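Local coordinates for putative flagellar protein FliS (PDB 4YOK) that is of unknown function but combines a prealbumin-like domain with a second, probably immunoglobulin-like (E-set) beta-sandwich domain, at residues 118-123 against 161-166; 102-107 against 194-199; 36-41 against 64-69; 82-87 against 94-99. All coordinates share one frame; numbering follows the deposited sequence.

Interaction 1 of 4, residues 118-123 against 161-166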
loop_
_atom_site.group_PDB
_atom_site.type_symbol
_atom_site.label_atom_id
_atom_site.label_comp_id
_atom_site.label_asym_id
_atom_site.label_seq_id
_atom_site.Cartn_x
_atom_site.Cartn_y
_atom_site.Cartn_z
ATOM N N ALA A 118 6.310 8.069 -16.850
ATOM C CA ALA A 118 6.700 7.611 -15.517
ATOM C C ALA A 118 8.121 7.062 -15.555
ATOM O O ALA A 118 8.418 6.133 -16.315
ATOM C CB ALA A 118 5.720 6.548 -15.004
ATOM N N SER A 119 9.019 7.714 -14.812
ATOM C CA SER A 119 10.392 7.255 -14.652
ATOM C C SER A 119 10.573 6.970 -13.179
ATOM O O SER A 119 10.156 7.788 -12.362
ATOM C CB SER A 119 11.381 8.316 -15.139
ATOM O OG SER A 119 11.331 8.355 -16.554
ATOM N N PHE A 120 11.129 5.804 -12.826
ATOM C CA PHE A 120 11.319 5.423 -11.421
ATOM C C PHE A 120 12.246 4.237 -11.330
ATOM O O PHE A 120 12.646 3.675 -12.360
ATOM C CB PHE A 120 9.969 5.124 -10.701
ATOM C CG PHE A 120 9.087 4.111 -11.396
ATOM C CD1 PHE A 120 8.243 4.495 -12.434
ATOM C CD2 PHE A 120 9.025 2.798 -10.949
ATOM C CE1 PHE A 120 7.420 3.565 -13.068
ATOM C CE2 PHE A 120 8.177 1.870 -11.568
ATOM C CZ PHE A 120 7.417 2.250 -12.653
HETATM N N MSE A 121 12.640 3.902 -10.109
HETATM C CA MSE A 121 13.500 2.765 -9.823
HETATM C C MSE A 121 12.722 1.681 -9.085
HETATM O O MSE A 121 11.961 1.981 -8.165
HETATM C CB MSE A 121 14.689 3.219 -8.957
HETATM C CG MSE A 121 15.687 4.032 -9.727
HETATM SE SE MSE A 121 17.173 2.877 -10.191
HETATM C CE MSE A 121 17.816 2.500 -8.329
ATOM N N ILE A 122 12.923 0.435 -9.490
ATOM C CA ILE A 122 12.338 -0.730 -8.829
ATOM C C ILE A 122 13.495 -1.471 -8.213
ATOM O O ILE A 122 14.377 -1.956 -8.935
ATOM C CB ILE A 122 11.489 -1.640 -9.755
ATOM C CG1 ILE A 122 10.269 -0.882 -10.320
ATOM C CG2 ILE A 122 11.060 -2.927 -8.979
ATOM C CD1 ILE A 122 9.602 -1.604 -11.526
ATOM N N ASN A 123 13.522 -1.501 -6.893
ATOM C CA ASN A 123 14.567 -2.161 -6.116
ATOM C C ASN A 123 14.058 -3.498 -5.614
ATOM O O ASN A 123 13.050 -3.537 -4.898
ATOM C CB ASN A 123 14.969 -1.257 -4.932
ATOM C CG ASN A 123 15.223 0.178 -5.353
ATOM O OD1 ASN A 123 16.184 0.452 -6.061
ATOM N ND2 ASN A 123 14.286 1.090 -5.063
ATOM N N GLY A 161 15.420 -2.403 -11.562
ATOM C CA GLY A 161 16.357 -1.393 -12.034
ATOM C C GLY A 161 15.646 -0.115 -12.422
ATOM O O GLY A 161 14.550 0.165 -11.927
ATOM N N SER A 162 16.253 0.665 -13.326
ATOM C CA SER A 162 15.657 1.921 -13.796
ATOM C C SER A 162 14.545 1.609 -14.777
ATOM O O SER A 162 14.703 0.728 -15.625
ATOM C CB SER A 162 16.718 2.806 -14.451
ATOM O OG SER A 162 17.698 3.168 -13.498
ATOM N N VAL A 163 13.400 2.277 -14.635
ATOM C CA VAL A 163 12.240 2.041 -15.489
ATOM C C VAL A 163 11.819 3.376 -16.136
ATOM O O VAL A 163 11.863 4.424 -15.477
ATOM C CB VAL A 163 11.110 1.396 -14.641
ATOM C CG1 VAL A 163 9.846 1.237 -15.434
ATOM C CG2 VAL A 163 11.552 0.045 -14.090
ATOM N N ASN A 164 11.487 3.334 -17.441
ATOM C CA ASN A 164 11.056 4.497 -18.233
ATOM C C ASN A 164 9.847 4.099 -19.085
ATOM O O ASN A 164 10.000 3.383 -20.068
ATOM C CB ASN A 164 12.227 5.022 -19.096
ATOM C CG ASN A 164 11.973 6.364 -19.728
ATOM O OD1 ASN A 164 11.327 7.236 -19.139
ATOM N ND2 ASN A 164 12.541 6.592 -20.910
ATOM N N LEU A 165 8.646 4.491 -18.660
ATOM C CA LEU A 165 7.392 4.087 -19.310
ATOM C C LEU A 165 6.573 5.270 -19.796
ATOM O O LEU A 165 6.594 6.355 -19.199
ATOM C CB LEU A 165 6.532 3.244 -18.339
ATOM C CG LEU A 165 7.242 2.080 -17.628
ATOM C CD1 LEU A 165 6.362 1.442 -16.573
ATOM C CD2 LEU A 165 7.697 0.999 -18.609
ATOM N N SER A 166 5.851 5.049 -20.901
ATOM C CA SER A 166 4.931 6.035 -21.483
ATOM C C SER A 166 3.661 5.320 -21.856
ATOM O O SER A 166 3.707 4.337 -22.594
ATOM C CB SER A 166 5.539 6.743 -22.687
ATOM O OG SER A 166 6.504 7.687 -22.263
#
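Phe-120 and Val-163 stand side by side and point the same way from an antiparallel hydrogen-bonded pair, so the valine lies over one face of the ring. Its CG1 is 4.3 Å from the ring centroid and 26° off the normal, a CH-pi contact. Phe-120 CG sits between its own backbone N and carbonyl carbon (chi1 53°). Leu-165 CD1 approaches the ring obliquely, 4.1 Å from Phe-120 CZ. Val-163 uses its other branch for the next neighbour: CG2 lies 3.6 Å from Ile-122 CD1. The opposite side of the sheet has another character, with Met-121 SE 3.4 Å from Ser-162 OG, beside Ser-119 and Asn-164. Six backbone hydrogen bonds fix the register, among them Val-163 N to Phe-120 O at 2.8 Å and Leu-165 N to Ala-118 O at 2.9 Å, the latter nearly straight (176° at the hydrogen). Ala-118, Phe-120, Ile-122 and Leu-165 also touch strands 131-139 or 182-189 of the facing sheet. The pairing is therefore amphipathic: its apolar side packs against the facing sheet of a beta-sandwich, while the mostly polar side carries serines and an asparagine toward solvent.

Interaction 2 of 4, residues 102-107 against 194-199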
loop_
_atom_site.group_PDB
_atom_site.type_symbol
_atom_site.label_atom_id
_atom_site.label_comp_id
_atom_site.label_asym_id
_atom_site.label_seq_id
_atom_site.Cartn_x
_atom_site.Cartn_y
_atom_site.Cartn_z
ATOM N N PHE A 102 9.497 -5.826 -3.361
ATOM C CA PHE A 102 10.055 -4.699 -4.108
ATOM C C PHE A 102 9.747 -3.362 -3.448
ATOM O O PHE A 102 8.764 -3.224 -2.730
ATOM C CB PHE A 102 9.473 -4.653 -5.549
ATOM C CG PHE A 102 9.787 -5.892 -6.354
ATOM C CD1 PHE A 102 11.041 -6.060 -6.940
ATOM C CD2 PHE A 102 8.849 -6.916 -6.482
ATOM C CE1 PHE A 102 11.356 -7.238 -7.633
ATOM C CE2 PHE A 102 9.158 -8.086 -7.194
ATOM C CZ PHE A 102 10.420 -8.247 -7.739
HETATM N N MSE A 103 10.604 -2.382 -3.709
HETATM C CA MSE A 103 10.408 -1.000 -3.297
HETATM C C MSE A 103 10.518 -0.135 -4.558
HETATM O O MSE A 103 11.355 -0.397 -5.420
HETATM C CB MSE A 103 11.409 -0.548 -2.204
HETATM C CG MSE A 103 11.179 -1.209 -0.843
HETATM SE SE MSE A 103 9.509 -0.632 0.068
HETATM C CE MSE A 103 10.052 1.192 0.472
ATOM N N ILE A 104 9.676 0.891 -4.643
ATOM C CA ILE A 104 9.668 1.872 -5.723
ATOM C C ILE A 104 10.305 3.132 -5.154
ATOM O O ILE A 104 9.968 3.522 -4.037
ATOM C CB ILE A 104 8.221 2.142 -6.235
ATOM C CG1 ILE A 104 7.544 0.864 -6.762
ATOM C CG2 ILE A 104 8.196 3.263 -7.294
ATOM C CD1 ILE A 104 5.999 0.986 -6.881
ATOM N N SER A 105 11.208 3.767 -5.907
ATOM C CA SER A 105 11.839 5.011 -5.460
ATOM C C SER A 105 12.121 5.925 -6.651
ATOM O O SER A 105 11.961 5.499 -7.793
ATOM C CB SER A 105 13.140 4.713 -4.716
ATOM O OG SER A 105 14.105 4.160 -5.590
ATOM N N ASN A 106 12.529 7.186 -6.370
ATOM C CA ASN A 106 12.915 8.199 -7.365
ATOM C C ASN A 106 11.830 8.412 -8.442
ATOM O O ASN A 106 12.152 8.588 -9.613
ATOM C CB ASN A 106 14.254 7.792 -8.021
ATOM C CG ASN A 106 15.022 8.933 -8.643
ATOM O OD1 ASN A 106 14.924 10.100 -8.224
ATOM N ND2 ASN A 106 15.803 8.609 -9.669
ATOM N N GLU A 107 10.556 8.410 -8.044
ATOM C CA GLU A 107 9.445 8.533 -9.005
ATOM C C GLU A 107 9.302 9.916 -9.586
ATOM O O GLU A 107 9.317 10.921 -8.868
ATOM C CB GLU A 107 8.094 8.155 -8.379
ATOM C CG GLU A 107 8.102 6.802 -7.705
ATOM C CD GLU A 107 8.307 6.882 -6.204
ATOM O OE1 GLU A 107 8.966 7.837 -5.740
ATOM O OE2 GLU A 107 7.828 5.973 -5.491
ATOM N N GLN A 194 -1.294 -8.564 -3.639
ATOM C CA GLN A 194 -1.394 -7.108 -3.595
ATOM C C GLN A 194 -0.112 -6.478 -4.077
ATOM O O GLN A 194 0.962 -7.042 -3.851
ATOM C CB GLN A 194 -1.639 -6.652 -2.128
ATOM C CG GLN A 194 -3.110 -6.731 -1.663
ATOM C CD GLN A 194 -3.991 -5.832 -2.493
ATOM O OE1 GLN A 194 -3.683 -4.650 -2.735
ATOM N NE2 GLN A 194 -5.057 -6.405 -3.034
ATOM N N ALA A 195 -0.212 -5.327 -4.726
ATOM C CA ALA A 195 0.966 -4.596 -5.197
ATOM C C ALA A 195 1.484 -3.616 -4.134
ATOM O O ALA A 195 0.768 -3.268 -3.172
ATOM C CB ALA A 195 0.598 -3.810 -6.464
ATOM N N ILE A 196 2.722 -3.130 -4.349
ATOM C CA ILE A 196 3.316 -2.000 -3.617
ATOM C C ILE A 196 3.211 -0.832 -4.584
ATOM O O ILE A 196 3.234 -1.036 -5.805
ATOM C CB ILE A 196 4.766 -2.254 -3.107
ATOM C CG1 ILE A 196 5.181 -1.169 -2.051
ATOM C CG2 ILE A 196 5.771 -2.352 -4.256
ATOM C CD1 ILE A 196 5.690 -1.707 -0.783
ATOM N N TYR A 197 3.031 0.367 -4.064
ATOM C CA TYR A 197 2.854 1.540 -4.904
ATOM C C TYR A 197 3.825 2.656 -4.547
ATOM O O TYR A 197 4.502 2.629 -3.516
ATOM C CB TYR A 197 1.409 2.059 -4.725
ATOM C CG TYR A 197 0.298 1.118 -5.163
ATOM C CD1 TYR A 197 -0.190 0.134 -4.308
ATOM C CD2 TYR A 197 -0.297 1.248 -6.419
ATOM C CE1 TYR A 197 -1.220 -0.719 -4.702
ATOM C CE2 TYR A 197 -1.315 0.394 -6.830
ATOM C CZ TYR A 197 -1.767 -0.593 -5.970
ATOM O OH TYR A 197 -2.783 -1.409 -6.354
ATOM N N SER A 198 3.861 3.666 -5.394
ATOM C CA SER A 198 4.512 4.931 -5.110
ATOM C C SER A 198 3.537 5.761 -4.262
ATOM O O SER A 198 2.354 5.411 -4.217
ATOM C CB SER A 198 4.789 5.661 -6.430
ATOM O OG SER A 198 3.585 6.073 -7.066
ATOM N N PRO A 199 3.934 6.891 -3.644
ATOM C CA PRO A 199 2.906 7.800 -3.093
ATOM C C PRO A 199 2.023 8.315 -4.233
ATOM O O PRO A 199 2.435 8.280 -5.408
ATOM C CB PRO A 199 3.736 8.978 -2.529
ATOM C CG PRO A 199 5.129 8.464 -2.424
ATOM C CD PRO A 199 5.287 7.482 -3.530
#
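Two edge strands of the C-terminal beta-sandwich come together where Ile-196 reaches across to Phe-102 and Ile-104. No hydrogen bond joins them, and contact depends on side chains and carbonyl groups. Ile-196 CG1 is anti to the backbone N (chi1 -166°), while CG2 sits between that N and the carbonyl carbon, 3.5 Å from Phe-102 O. At the end of the same side chain, CD1 meets Met-103 SE at 4.1 Å. Ile-104 reaches the backbone instead: its CD1 rests 3.6 Å from both Ile-196 O and Tyr-197 C. The end-to-end directions of 102-107 and 196-199 differ by 23°, yet each strand pairs within its own sheet, Met-103 and Ser-105 with 115-124, Ile-196 and Ser-198 with 182-189. The contact thus joins the edge strands of two sheets, consistent with a sandwich of the E-set clan. The chain turns a corner at Asn-106, after which Glu-107 crosses Pro-199 at about a right angle, its OE2 3.2 Å from Ser-198 CB and 3.5 Å from Pro-199 CD. Ser-198 OG turns elsewhere, donating to Pro-199 O at 3.0 Å from above the carbonyl plane and bonding with Val-185 N.

Interaction 3 of 4, residues 36-41 against 64-69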
loop_
_atom_site.group_PDB
_atom_site.type_symbol
_atom_site.label_atom_id
_atom_site.label_comp_id
_atom_site.label_asym_id
_atom_site.label_seq_id
_atom_site.Cartn_x
_atom_site.Cartn_y
_atom_site.Cartn_z
ATOM N N LEU A 36 -5.211 -7.921 15.171
ATOM C CA LEU A 36 -4.852 -7.631 16.568
ATOM C C LEU A 36 -5.323 -8.782 17.426
ATOM O O LEU A 36 -6.529 -9.035 17.482
ATOM C CB LEU A 36 -5.485 -6.306 17.040
ATOM C CG LEU A 36 -4.757 -5.027 16.647
ATOM C CD1 LEU A 36 -5.703 -3.841 16.702
ATOM C CD2 LEU A 36 -3.583 -4.759 17.588
ATOM N N TYR A 37 -4.381 -9.506 18.053
ATOM C CA TYR A 37 -4.691 -10.665 18.918
ATOM C C TYR A 37 -4.569 -10.305 20.378
ATOM O O TYR A 37 -3.713 -9.505 20.745
ATOM C CB TYR A 37 -3.760 -11.859 18.640
ATOM C CG TYR A 37 -4.008 -12.544 17.317
ATOM C CD1 TYR A 37 -3.394 -12.094 16.151
ATOM C CD2 TYR A 37 -4.839 -13.665 17.231
ATOM C CE1 TYR A 37 -3.658 -12.690 14.920
ATOM C CE2 TYR A 37 -5.081 -14.291 16.005
ATOM C CZ TYR A 37 -4.487 -13.794 14.851
ATOM O OH TYR A 37 -4.713 -14.356 13.617
ATOM N N GLN A 38 -5.375 -10.959 21.217
ATOM C CA GLN A 38 -5.314 -10.811 22.675
ATOM C C GLN A 38 -5.333 -12.197 23.290
ATOM O O GLN A 38 -6.190 -13.004 22.932
ATOM C CB GLN A 38 -6.474 -9.946 23.197
ATOM C CG GLN A 38 -6.228 -9.366 24.586
ATOM C CD GLN A 38 -6.927 -8.047 24.818
ATOM O OE1 GLN A 38 -8.037 -7.794 24.329
ATOM N NE2 GLN A 38 -6.305 -7.189 25.617
ATOM N N ASP A 39 -4.356 -12.501 24.151
ATOM C CA ASP A 39 -4.293 -13.797 24.842
ATOM C C ASP A 39 -4.786 -13.624 26.278
ATOM O O ASP A 39 -4.208 -12.834 27.030
ATOM C CB ASP A 39 -2.868 -14.349 24.820
ATOM N N GLY A 40 -5.869 -14.317 26.620
ATOM C CA GLY A 40 -6.473 -14.273 27.954
ATOM C C GLY A 40 -7.660 -15.205 28.114
ATOM O O GLY A 40 -8.088 -15.825 27.130
ATOM N N TYR A 41 -8.210 -15.298 29.366
ATOM C CA TYR A 41 -9.377 -16.122 29.760
ATOM C C TYR A 41 -10.509 -15.971 28.742
ATOM O O TYR A 41 -11.059 -16.975 28.276
ATOM C CB TYR A 41 -9.876 -15.754 31.183
ATOM C CG TYR A 41 -11.270 -16.260 31.536
ATOM C CD1 TYR A 41 -11.456 -17.515 32.107
ATOM C CD2 TYR A 41 -12.393 -15.455 31.360
ATOM C CE1 TYR A 41 -12.729 -17.976 32.445
ATOM C CE2 TYR A 41 -13.671 -15.908 31.693
ATOM C CZ TYR A 41 -13.834 -17.160 32.259
ATOM O OH TYR A 41 -15.101 -17.578 32.627
ATOM N N GLY A 64 -5.398 -2.478 26.965
ATOM C CA GLY A 64 -4.850 -3.797 27.240
ATOM C C GLY A 64 -3.663 -4.115 26.361
ATOM O O GLY A 64 -3.189 -3.261 25.605
ATOM N N GLU A 65 -3.186 -5.362 26.465
ATOM C CA GLU A 65 -2.037 -5.861 25.720
ATOM C C GLU A 65 -2.511 -6.587 24.470
ATOM O O GLU A 65 -3.415 -7.420 24.536
ATOM C CB GLU A 65 -1.188 -6.785 26.607
ATOM C CG GLU A 65 0.172 -7.098 26.010
ATOM C CD GLU A 65 1.197 -7.571 27.018
ATOM O OE1 GLU A 65 1.169 -8.771 27.376
ATOM O OE2 GLU A 65 2.030 -6.742 27.449
ATOM N N TYR A 66 -1.910 -6.241 23.331
ATOM C CA TYR A 66 -2.260 -6.810 22.029
ATOM C C TYR A 66 -1.054 -7.249 21.253
ATOM O O TYR A 66 0.051 -6.726 21.456
ATOM C CB TYR A 66 -2.990 -5.765 21.163
ATOM C CG TYR A 66 -4.349 -5.355 21.668
ATOM C CD1 TYR A 66 -5.494 -6.051 21.289
ATOM C CD2 TYR A 66 -4.502 -4.242 22.492
ATOM C CE1 TYR A 66 -6.755 -5.665 21.737
ATOM C CE2 TYR A 66 -5.756 -3.856 22.960
ATOM C CZ TYR A 66 -6.880 -4.573 22.585
ATOM O OH TYR A 66 -8.121 -4.191 23.034
ATOM N N ARG A 67 -1.289 -8.177 20.318
ATOM C CA ARG A 67 -0.265 -8.639 19.387
ATOM C C ARG A 67 -0.731 -8.281 17.980
ATOM O O ARG A 67 -1.733 -8.809 17.487
ATOM C CB ARG A 67 0.051 -10.141 19.534
ATOM C CG ARG A 67 1.272 -10.571 18.706
ATOM C CD ARG A 67 1.699 -12.002 18.985
ATOM N NE ARG A 67 0.960 -12.962 18.161
ATOM C CZ ARG A 67 -0.089 -13.668 18.575
ATOM N NH1 ARG A 67 -0.536 -13.541 19.821
ATOM N NH2 ARG A 67 -0.693 -14.513 17.751
ATOM N N LEU A 68 -0.029 -7.305 17.357
ATOM C CA LEU A 68 -0.345 -6.812 16.020
ATOM C C LEU A 68 0.432 -7.618 14.976
ATOM O O LEU A 68 1.673 -7.664 15.038
ATOM C CB LEU A 68 -0.012 -5.323 15.936
ATOM C CG LEU A 68 -0.233 -4.652 14.578
ATOM C CD1 LEU A 68 -1.730 -4.612 14.199
ATOM C CD2 LEU A 68 0.348 -3.259 14.611
ATOM N N THR A 69 -0.291 -8.271 14.025
ATOM C CA THR A 69 0.393 -9.089 13.019
ATOM C C THR A 69 -0.186 -8.901 11.619
ATOM O O THR A 69 -1.285 -8.365 11.454
ATOM C CB THR A 69 0.371 -10.587 13.437
ATOM O OG1 THR A 69 1.227 -11.343 12.587
ATOM C CG2 THR A 69 -1.015 -11.191 13.410
HETATM O O HOH W 1 -4.756 -7.344 28.020
HETATM O O HOH W 2 -3.005 -10.137 25.415
#
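Tyr-37 and Arg-67 form an antiparallel hydrogen-bonded pair in a sheet of the prealbumin-like N-terminal domain, with Tyr-37 N donating to Arg-67 O and Arg-67 N to Tyr-37 O. Their side chains share one side of the sheet. In one of its two deposited conformers Arg-67 bends at chi3 (86°), and the guanidinium lies 15° from parallel with the tyrosine ring, NH2 3.8 Å above it and offset toward the rim; resting on one copy, this stacking is tentative. Thr-69 CG2 nears the ring edge, 3.4 Å from Tyr-37 CE1, with the same reservation. On the other side Leu-36 CD2 contacts Tyr-66 CB at 3.8 Å and Leu-68 CD1 at 3.9 Å, beside Leu-61. Gln-38 has CG anti to the backbone N (chi1 -161°); the chain beyond is extended, and the amide lies over one face of Tyr-66, NE2 4.0 Å above the plane but offset toward the rim, the planes not parallel. The phenol OH bonds to Phe-62 O. Two waters bridge this end. One accepts from Glu-65 N and, weakly, from Gln-38 NE2; the other accepts from Asp-39 N at 3.0 Å and donates to Glu-65 O at 2.9 Å.

Interaction 4 of 4, residues 82-87 against 94-99. With MG (magnesium ion), chain B.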
loop_
_atom_site.group_PDB
_atom_site.type_symbol
_atom_site.label_atom_id
_atom_site.label_comp_id
_atom_site.label_asym_id
_atom_site.label_seq_id
_atom_site.Cartn_x
_atom_site.Cartn_y
_atom_site.Cartn_z
ATOM N N GLU A 82 4.962 -11.516 10.383
ATOM C CA GLU A 82 5.610 -10.444 11.146
ATOM C C GLU A 82 4.657 -9.937 12.223
ATOM O O GLU A 82 3.452 -9.820 11.967
ATOM C CB GLU A 82 6.047 -9.300 10.201
ATOM C CG GLU A 82 7.289 -9.634 9.375
ATOM C CD GLU A 82 8.548 -10.043 10.132
ATOM O OE1 GLU A 82 8.658 -9.738 11.341
ATOM O OE2 GLU A 82 9.408 -10.720 9.528
ATOM N N SER A 83 5.175 -9.682 13.433
ATOM C CA SER A 83 4.339 -9.250 14.554
ATOM C C SER A 83 5.059 -8.269 15.502
ATOM O O SER A 83 6.281 -8.217 15.528
ATOM C CB SER A 83 3.852 -10.459 15.350
ATOM O OG SER A 83 4.936 -11.132 15.966
ATOM N N VAL A 84 4.278 -7.498 16.271
ATOM C CA VAL A 84 4.787 -6.547 17.277
ATOM C C VAL A 84 3.789 -6.518 18.457
ATOM O O VAL A 84 2.567 -6.584 18.245
ATOM C CB VAL A 84 5.099 -5.130 16.674
ATOM C CG1 VAL A 84 3.849 -4.416 16.170
ATOM C CG2 VAL A 84 5.875 -4.251 17.668
ATOM N N THR A 85 4.318 -6.470 19.694
ATOM C CA THR A 85 3.516 -6.391 20.915
ATOM C C THR A 85 3.185 -4.924 21.195
ATOM O O THR A 85 4.060 -4.057 21.151
ATOM C CB THR A 85 4.205 -7.097 22.088
ATOM O OG1 THR A 85 4.363 -8.465 21.719
ATOM C CG2 THR A 85 3.379 -7.034 23.377
ATOM N N VAL A 86 1.902 -4.670 21.430
ATOM C CA VAL A 86 1.291 -3.367 21.690
ATOM C C VAL A 86 0.760 -3.333 23.130
ATOM O O VAL A 86 -0.075 -4.163 23.488
ATOM C CB VAL A 86 0.117 -3.102 20.670
ATOM C CG1 VAL A 86 -0.629 -1.808 20.993
ATOM C CG2 VAL A 86 0.597 -3.088 19.227
ATOM N N ASN A 87 1.194 -2.356 23.928
ATOM C CA ASN A 87 0.641 -2.162 25.266
ATOM C C ASN A 87 -0.189 -0.892 25.189
ATOM O O ASN A 87 0.365 0.206 25.185
ATOM C CB ASN A 87 1.731 -2.125 26.347
ATOM C CG ASN A 87 2.052 -3.502 26.885
ATOM O OD1 ASN A 87 3.138 -4.050 26.655
ATOM N ND2 ASN A 87 1.104 -4.105 27.595
ATOM N N VAL A 94 2.357 2.745 17.199
ATOM C CA VAL A 94 3.265 1.638 16.947
ATOM C C VAL A 94 3.581 1.543 15.437
ATOM O O VAL A 94 2.897 2.150 14.613
ATOM C CB VAL A 94 2.602 0.326 17.496
ATOM C CG1 VAL A 94 1.355 -0.084 16.685
ATOM C CG2 VAL A 94 3.601 -0.817 17.570
ATOM N N ASN A 95 4.652 0.826 15.096
ATOM C CA ASN A 95 4.913 0.510 13.706
ATOM C C ASN A 95 5.072 -1.007 13.593
ATOM O O ASN A 95 5.385 -1.677 14.579
ATOM C CB ASN A 95 6.095 1.271 13.095
ATOM C CG ASN A 95 7.441 0.775 13.556
ATOM O OD1 ASN A 95 7.729 0.767 14.743
ATOM N ND2 ASN A 95 8.282 0.351 12.626
ATOM N N LEU A 96 4.848 -1.536 12.402
ATOM C CA LEU A 96 5.037 -2.960 12.163
ATOM C C LEU A 96 5.962 -3.127 10.970
ATOM O O LEU A 96 5.624 -2.672 9.889
ATOM C CB LEU A 96 3.679 -3.670 11.947
ATOM C CG LEU A 96 3.750 -5.152 11.549
ATOM C CD1 LEU A 96 4.285 -6.009 12.708
ATOM C CD2 LEU A 96 2.391 -5.650 11.037
ATOM N N GLU A 97 7.152 -3.726 11.193
ATOM C CA GLU A 97 8.171 -3.961 10.154
ATOM C C GLU A 97 7.861 -5.215 9.367
ATOM O O GLU A 97 7.594 -6.281 9.942
ATOM C CB GLU A 97 9.588 -4.112 10.766
ATOM C CG GLU A 97 10.314 -2.809 11.014
ATOM C CD GLU A 97 10.822 -2.080 9.780
ATOM O OE1 GLU A 97 11.591 -2.666 8.980
ATOM O OE2 GLU A 97 10.487 -0.885 9.650
ATOM N N VAL A 98 7.866 -5.079 8.038
ATOM C CA VAL A 98 7.645 -6.199 7.112
ATOM C C VAL A 98 8.793 -6.243 6.085
ATOM O O VAL A 98 9.638 -5.335 6.065
ATOM C CB VAL A 98 6.262 -6.099 6.427
ATOM C CG1 VAL A 98 5.129 -6.131 7.471
ATOM C CG2 VAL A 98 6.174 -4.853 5.512
ATOM N N THR A 99 8.826 -7.294 5.240
ATOM C CA THR A 99 9.860 -7.399 4.203
ATOM C C THR A 99 9.187 -7.365 2.836
ATOM O O THR A 99 8.734 -8.415 2.365
ATOM C CB THR A 99 10.741 -8.643 4.360
ATOM O OG1 THR A 99 11.192 -8.714 5.716
ATOM C CG2 THR A 99 11.942 -8.615 3.389
HETATM MG MG MG B . 9.452 -8.654 12.863
HETATM O O HOH W 3 9.469 -10.445 6.870
HETATM O O HOH W 4 8.346 -9.770 14.041
HETATM O O HOH W 5 11.079 -9.901 12.826
#
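The carboxylate of Glu-82 is the flat group facing segment 94-99, and the carbonyl oxygen of Glu-97 lies to one side of the carboxylate plane, displaced toward CG. That oxygen, Glu-97 O, is 3.4 Å from Glu-82 CG. The two carboxylate oxygens have separate tasks. OE1 binds the magnesium ion at 2.0 Å, in monodentate fashion, and two waters are further ligands of the metal. One of these waters also accepts a hydrogen bond from Ser-83 N, tying the hydrated ion to the start of the strand. OE2 accepts at 2.7 Å from a third water, which is in turn bonded to Thr-99 OG1 and so bridges the two segments. The positive ion would be expected to offset the glutamate's negative charge.

Beyond this polar end the contact is aliphatic. Val-84 puts CG1 between its backbone N and carbonyl carbon (chi1 65°), where it lies 3.5 Å from Asn-95 O and 3.8 Å from Leu-96 CD1. Val-84 lies alongside Val-94 and Leu-96, each pair passing with the side chains pointing opposite ways, whereas Val-86 crosses Val-94 at about a right angle, CG2 to CG1 4.0 Å. The segments 83-87 and 94-97 run antiparallel at 163°, their axes 6.8 Å apart at closest approach, and no direct hydrogen bond links them. Val-84 and Val-86 pair instead with strand 64-70, and Val-94 with strand 9-18. Consecutive strands thus pass from one sheet to the other, and their branched side chains close this side of the sandwich, as expected of a prealbumin-like, transthyretin-related domain.

Overall arrangement
Interactions 3 and 4 belong to the N-terminal domain and interactions 1 and 2 to the C-terminal one; segment 102-107 follows 94-99 after a two-residue link. Within each domain one contact is a hydrogen-bonded ladder inside a sheet (1 and 3) and the other joins strands of different sheets without direct hydrogen bonds (2 and 4). Strands 115-124 and 102-111 are neighbours linking 1 to 2, as strands 64-70 and 83-88 link 3 to 4. Interaction 2 is the buried one, its centre about 8 Å from the centre of the chain; the others are partly buried, and polar chemistry gathers at their outward parts: serines in 1, waters in 3, magnesium in 4.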